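Beta-galactosidase (Trichoderma reesei, PDB 3OG2) probably hydrolyses terminal non-reducing beta-D-galactose residues of beta-D-galactosides, as a glycoside hydrolase of family 35. Local coordinates at residues F128-K136 with G703-G711. Residues are numbered along the deposited sequence; the frame is centred on the assembly and turned at random.
With NAG (2-acetamido-2-deoxy-beta-D-glucopyranose), chain E.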
ATOM      1  N   PHE A 128      12.516  -2.311 -12.400  1.00  6.85           N
ATOM      2  CA  PHE A 128      13.306  -2.371 -13.617  1.00  6.85           C
ATOM      3  C   PHE A 128      12.593  -3.224 -14.678  1.00  6.80           C
ATOM      4  O   PHE A 128      12.270  -4.384 -14.381  1.00  8.37           O
ATOM      5  CB  PHE A 128      14.669  -3.037 -13.317  1.00  8.41           C
ATOM      6  CG  PHE A 128      15.647  -2.149 -12.561  1.00  7.79           C
ATOM      7  CD1 PHE A 128      15.564  -0.765 -12.584  1.00  9.29           C
ATOM      8  CD2 PHE A 128      16.677  -2.788 -11.849  1.00  8.14           C
ATOM      9  CE1 PHE A 128      16.535   0.018 -11.921  1.00  8.42           C
ATOM     10  CE2 PHE A 128      17.636  -1.981 -11.230  1.00  7.82           C
ATOM     11  CZ  PHE A 128      17.590  -0.601 -11.290  1.00  8.53           C
ATOM     12  N   PRO A 129      12.420  -2.723 -15.889  1.00  6.90           N
ATOM     13  CA  PRO A 129      11.878  -3.568 -16.960  1.00  7.40           C
ATOM     14  C   PRO A 129      12.811  -4.764 -17.222  1.00  7.29           C
ATOM     15  O   PRO A 129      14.053  -4.705 -17.097  1.00  7.85           O
ATOM     16  CB  PRO A 129      11.879  -2.673 -18.193  1.00  7.40           C
ATOM     17  CG  PRO A 129      11.872  -1.271 -17.613  1.00  9.97           C
ATOM     18  CD  PRO A 129      12.709  -1.363 -16.358  1.00  8.60           C
ATOM     19  N   GLY A 130      12.228  -5.894 -17.640  1.00  7.62           N
ATOM     20  CA  GLY A 130      13.018  -7.113 -17.830  1.00  7.79           C
ATOM     21  C   GLY A 130      14.096  -6.970 -18.911  1.00  6.81           C
ATOM     22  O   GLY A 130      15.056  -7.756 -18.901  1.00  8.07           O
ATOM     23  N   TRP A 131      13.934  -5.994 -19.835  1.00  7.14           N
ATOM     24  CA  TRP A 131      15.017  -5.808 -20.802  1.00  8.02           C
ATOM     25  C   TRP A 131      16.305  -5.283 -20.187  1.00  7.95           C
ATOM     26  O   TRP A 131      17.336  -5.349 -20.879  1.00  9.30           O
ATOM     27  CB  TRP A 131      14.513  -4.952 -21.945  1.00  8.72           C
ATOM     28  CG  TRP A 131      13.758  -3.696 -21.673  1.00  7.74           C
ATOM     29  CD1 TRP A 131      12.421  -3.554 -21.653  1.00  7.85           C
ATOM     30  CD2 TRP A 131      14.326  -2.405 -21.438  1.00  9.13           C
ATOM     31  NE1 TRP A 131      12.066  -2.267 -21.401  1.00  9.22           N
ATOM     32  CE2 TRP A 131      13.212  -1.528 -21.269  1.00  9.29           C
ATOM     33  CE3 TRP A 131      15.629  -1.879 -21.360  1.00 10.76           C
ATOM     34  CZ2 TRP A 131      13.340  -0.157 -21.014  1.00 11.26           C
ATOM     35  CZ3 TRP A 131      15.722  -0.508 -21.102  1.00 13.04           C
ATOM     36  CH2 TRP A 131      14.600   0.328 -20.938  1.00 12.18           C
ATOM     37  N   LEU A 132      16.306  -4.869 -18.915  1.00  7.78           N
ATOM     38  CA  LEU A 132      17.603  -4.579 -18.279  1.00  8.65           C
ATOM     39  C   LEU A 132      18.403  -5.840 -18.053  1.00  8.32           C
ATOM     40  O   LEU A 132      19.600  -5.767 -17.775  1.00  9.80           O
ATOM     41  CB  LEU A 132      17.392  -3.825 -16.967  1.00 11.06           C
ATOM     42  CG  LEU A 132      17.090  -2.328 -17.117  1.00 14.90           C
ATOM     43  CD1 LEU A 132      17.153  -1.691 -15.716  1.00 13.28           C
ATOM     44  CD2 LEU A 132      17.875  -1.485 -18.081  1.00 19.16           C
ATOM     45  N   GLN A 133      17.803  -7.063 -18.160  1.00  8.32           N
ATOM     46  CA  GLN A 133      18.639  -8.240 -18.135  1.00  8.82           C
ATOM     47  C   GLN A 133      19.609  -8.284 -19.321  1.00  9.74           C
ATOM     48  O   GLN A 133      20.611  -8.987 -19.210  1.00 12.25           O
ATOM     49  CB  GLN A 133      17.788  -9.529 -18.144  1.00  9.18           C
ATOM     50  CG  GLN A 133      16.818  -9.605 -16.971  1.00  8.68           C
ATOM     51  CD  GLN A 133      16.458 -11.011 -16.573  1.00  8.65           C
ATOM     52  OE1 GLN A 133      16.601 -11.961 -17.386  1.00 10.73           O
ATOM     53  NE2 GLN A 133      15.955 -11.232 -15.342  1.00  8.44           N
ATOM     54  N   ARG A 134      19.341  -7.520 -20.376  1.00  8.69           N
ATOM     55  CA  ARG A 134      20.214  -7.495 -21.519  1.00  8.89           C
ATOM     56  C   ARG A 134      21.229  -6.347 -21.448  1.00  9.91           C
ATOM     57  O   ARG A 134      21.967  -6.092 -22.400  1.00 13.10           O
ATOM     58  CB  ARG A 134      19.385  -7.333 -22.795  1.00  9.19           C
ATOM     59  CG  ARG A 134      18.391  -8.498 -22.929  1.00  9.72           C
ATOM     60  CD  ARG A 134      17.853  -8.573 -24.350  1.00  9.67           C
ATOM     61  NE  ARG A 134      17.264  -7.348 -24.904  1.00 10.12           N
ATOM     62  CZ  ARG A 134      15.961  -7.034 -24.821  1.00  8.37           C
ATOM     63  NH1 ARG A 134      15.104  -7.855 -24.191  1.00  9.27           N
ATOM     64  NH2 ARG A 134      15.474  -5.923 -25.376  1.00  8.89           N
ATOM     65  N   VAL A 135      21.291  -5.628 -20.331  1.00 10.93           N
ATOM     66  CA  VAL A 135      22.305  -4.572 -20.129  1.00 12.54           C
ATOM     67  C   VAL A 135      23.446  -5.170 -19.361  1.00 12.15           C
ATOM     68  O   VAL A 135      23.267  -5.659 -18.252  1.00 15.29           O
ATOM     69  CB  VAL A 135      21.640  -3.409 -19.368  1.00 15.43           C
ATOM     70  CG1 VAL A 135      22.699  -2.383 -18.974  1.00 20.23           C
ATOM     71  CG2 VAL A 135      20.580  -2.756 -20.239  1.00 17.97           C
ATOM     72  N   LYS A 136      24.647  -5.122 -19.961  1.00 11.65           N
ATOM     73  CA  LYS A 136      25.780  -5.807 -19.310  1.00 11.14           C
ATOM     74  C   LYS A 136      26.217  -5.171 -18.025  1.00 10.47           C
ATOM     75  O   LYS A 136      26.630  -5.888 -17.091  1.00 13.63           O
ATOM     76  CB  LYS A 136      26.964  -5.824 -20.285  1.00 12.49           C
ATOM     77  CG  LYS A 136      26.658  -6.626 -21.564  1.00 15.07           C
ATOM     78  CD  LYS A 136      27.864  -6.647 -22.549  1.00 30.84           C
ATOM     79  CE  LYS A 136      27.449  -7.115 -23.948  1.00 42.70           C
ATOM     80  NZ  LYS A 136      28.362  -6.823 -25.098  1.00 55.31           N
ATOM     81  N   GLY A 703      14.031 -16.127 -20.866  1.00  6.97           N
ATOM     82  CA  GLY A 703      12.960 -15.397 -21.513  1.00  7.45           C
ATOM     83  C   GLY A 703      13.300 -13.956 -21.869  1.00  6.90           C
ATOM     84  O   GLY A 703      12.976 -13.452 -22.959  1.00  7.38           O
ATOM     85  N   SER A 704      13.978 -13.250 -20.935  1.00  6.85           N
ATOM     86  CA  SER A 704      14.171 -11.816 -21.171  1.00  7.54           C
ATOM     87  C   SER A 704      15.160 -11.585 -22.296  1.00  7.71           C
ATOM     88  O   SER A 704      15.146 -10.465 -22.872  1.00  9.13           O
ATOM     89  CB  SER A 704      14.669 -11.099 -19.905  1.00  8.04           C
ATOM     90  OG  SER A 704      13.603 -11.004 -18.951  1.00  9.73           O
ATOM     91  N   ASP A 705      15.989 -12.559 -22.637  1.00  7.64           N
ATOM     92  CA  ASP A 705      16.911 -12.371 -23.751  1.00  8.21           C
ATOM     93  C   ASP A 705      16.157 -12.299 -25.051  1.00  8.29           C
ATOM     94  O   ASP A 705      16.721 -11.785 -26.043  1.00 10.71           O
ATOM     95  CB  ASP A 705      17.916 -13.502 -23.853  1.00  9.18           C
ATOM     96  CG  ASP A 705      19.084 -13.346 -22.850  1.00 10.22           C
ATOM     97  OD1 ASP A 705      19.159 -12.325 -22.133  1.00 12.27           O
ATOM     98  OD2 ASP A 705      19.947 -14.269 -22.830  1.00 10.46           O
ATOM     99  N   TYR A 706      14.913 -12.738 -25.125  1.00  8.14           N
ATOM    100  CA  TYR A 706      14.083 -12.718 -26.326  1.00  8.52           C
ATOM    101  C   TYR A 706      12.896 -11.771 -26.166  1.00  8.43           C
ATOM    102  O   TYR A 706      11.975 -11.775 -27.001  1.00 11.86           O
ATOM    103  CB  TYR A 706      13.584 -14.144 -26.596  1.00  8.92           C
ATOM    104  CG  TYR A 706      14.729 -15.111 -26.858  1.00  8.27           C
ATOM    105  CD1 TYR A 706      15.337 -15.784 -25.801  1.00  7.65           C
ATOM    106  CD2 TYR A 706      15.167 -15.335 -28.144  1.00  8.93           C
ATOM    107  CE1 TYR A 706      16.382 -16.673 -26.025  1.00  9.25           C
ATOM    108  CE2 TYR A 706      16.232 -16.247 -28.378  1.00  9.55           C
ATOM    109  CZ  TYR A 706      16.815 -16.909 -27.332  1.00  8.47           C
ATOM    110  OH  TYR A 706      17.854 -17.787 -27.597  1.00  9.34           O
ATOM    111  N   GLY A 707      12.919 -10.952 -25.097  1.00  8.59           N
ATOM    112  CA  GLY A 707      11.849  -9.966 -24.948  1.00  9.06           C
ATOM    113  C   GLY A 707      10.665 -10.405 -24.127  1.00  8.61           C
ATOM    114  O   GLY A 707       9.635  -9.672 -24.138  1.00  8.57           O
ATOM    115  N   PHE A 708      10.747 -11.549 -23.435  1.00  7.49           N
ATOM    116  CA  PHE A 708       9.635 -12.090 -22.674  1.00  7.26           C
ATOM    117  C   PHE A 708       9.911 -11.895 -21.180  1.00  7.87           C
ATOM    118  O   PHE A 708      10.789 -12.606 -20.660  1.00  9.58           O
ATOM    119  CB  PHE A 708       9.432 -13.584 -22.984  1.00  7.40           C
ATOM    120  CG  PHE A 708       9.150 -13.810 -24.467  1.00  7.01           C
ATOM    121  CD1 PHE A 708       8.026 -13.265 -25.071  1.00  6.93           C
ATOM    122  CD2 PHE A 708      10.041 -14.595 -25.199  1.00  7.62           C
ATOM    123  CE1 PHE A 708       7.794 -13.521 -26.404  1.00  7.97           C
ATOM    124  CE2 PHE A 708       9.851 -14.827 -26.539  1.00  8.63           C
ATOM    125  CZ  PHE A 708       8.702 -14.275 -27.130  1.00  9.23           C
ATOM    126  N   HIS A 709       9.166 -11.009 -20.541  1.00  8.45           N
ATOM    127  CA  HIS A 709       9.477 -10.621 -19.159  1.00  8.45           C
ATOM    128  C   HIS A 709       8.388 -10.970 -18.163  1.00  8.41           C
ATOM    129  O   HIS A 709       8.588 -10.716 -16.957  1.00 10.15           O
ATOM    130  CB  HIS A 709       9.689  -9.068 -19.078  1.00  8.82           C
ATOM    131  CG  HIS A 709      10.679  -8.651 -20.127  1.00  7.84           C
ATOM    132  ND1 HIS A 709      11.944  -9.242 -20.234  1.00  8.31           N
ATOM    133  CD2 HIS A 709      10.503  -7.771 -21.146  1.00  8.69           C
ATOM    134  CE1 HIS A 709      12.533  -8.667 -21.291  1.00  7.60           C
ATOM    135  NE2 HIS A 709      11.696  -7.778 -21.845  1.00  8.29           N
ATOM    136  N   ALA A 710       7.259 -11.472 -18.629  1.00  8.39           N
ATOM    137  CA  ALA A 710       6.053 -11.547 -17.814  1.00  8.79           C
ATOM    138  C   ALA A 710       5.406 -12.948 -17.919  1.00  8.48           C
ATOM    139  O   ALA A 710       5.170 -13.478 -19.009  1.00  9.66           O
ATOM    140  CB  ALA A 710       5.010 -10.543 -18.300  1.00 11.52           C
ATOM    141  N   GLY A 711       5.006 -13.484 -16.773  1.00  8.68           N
ATOM    142  CA  GLY A 711       4.165 -14.675 -16.759  1.00  9.38           C
ATOM    143  C   GLY A 711       4.836 -15.919 -17.283  1.00  8.49           C
ATOM    144  O   GLY A 711       6.073 -16.094 -17.311  1.00  9.59           O
TER
HETATM  145  C1  NAG E1044      23.731  -6.626 -26.185  1.00 25.52           C
HETATM  146  C2  NAG E1044      22.474  -6.164 -26.945  1.00 32.95           C
HETATM  147  C3  NAG E1044      22.771  -5.325 -28.176  1.00 35.17           C
HETATM  148  C4  NAG E1044      23.772  -4.189 -27.893  1.00 35.27           C
HETATM  149  C5  NAG E1044      24.939  -4.782 -27.084  1.00 30.94           C
HETATM  150  C6  NAG E1044      25.973  -3.693 -26.776  1.00 32.81           C
HETATM  151  C7  NAG E1044      20.253  -7.223 -26.969  1.00 49.21           C
HETATM  152  C8  NAG E1044      19.452  -8.226 -27.780  1.00 40.17           C
HETATM  153  N2  NAG E1044      21.554  -7.215 -27.273  1.00 43.14           N
HETATM  154  O3  NAG E1044      21.593  -4.774 -28.751  1.00 55.30           O
HETATM  155  O4  NAG E1044      24.234  -3.670 -29.146  1.00 50.19           O
HETATM  156  O5  NAG E1044      24.434  -5.407 -25.881  1.00 23.96           O
HETATM  157  O6  NAG E1044      27.250  -4.187 -26.444  1.00 36.62           O
HETATM  158  O7  NAG E1044      19.619  -6.314 -26.408  1.00 33.16           O
HETATM  159  O   HOH W   1      18.521 -12.841 -19.376  1.00 13.16           O
HETATM  160  O   HOH W   2      14.725 -14.062 -18.200  1.00 16.99           O
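The imidazole of His-709 lies flat against the backbone of Gly-130, whose CA sits 3.7 Å from the ring centroid in a CH-pi contact, 26° off the ring normal. The peptide leading into Trp-131 continues over the same face, with His-709 CE1 3.3 Å from Gly-130 C. A CB on Gly-130 would run into His-709 ND1, which explains the glycine at this backbone position. ND1 is hydrogen-bonded to Ser-704 OG (2.7 Å) and NE2 to Glu-830 OE2, so that the ring is held at both nitrogens.

Both segments are loops with a short 3-10 turn: 128-136 follows strand 110-116 of the TIM barrel, while 703-711 leads into strand 713-720 of an all-beta domain; the contact thus joins the catalytic barrel to a beta domain more than 560 residues later in the chain.

Arg-134 makes the one direct hydrogen bond between the two segments. Its chain, bent at chi3 (-53°), brings NH1 to Ser-704 O at 2.9 Å, in the guanidinium plane and in line with the carbonyl; Gly-707 N also donates to this oxygen. At another edge of the same plane NE holds O7, the acetamide oxygen of the N-linked NAG on Asn-689, at 3.0 Å, and NH1 forms a salt bridge with Glu-830 OE2, the oxygen shared with His-709. A leucine in its place would probably leave Ser-704 O with only Gly-707 N of its two donors, Glu-830 with His-709 but no arginine, and the sugar's O7 without its NE donor.

Gln-133 lays OE1 against Ser-704 CB (3.3 Å), its NE2 being held by the carbonyls of Met-798 and Ala-800. Two waters donate to OE1, one bridging to Asp-705 OD1 and the other accepting from Ser-704 N.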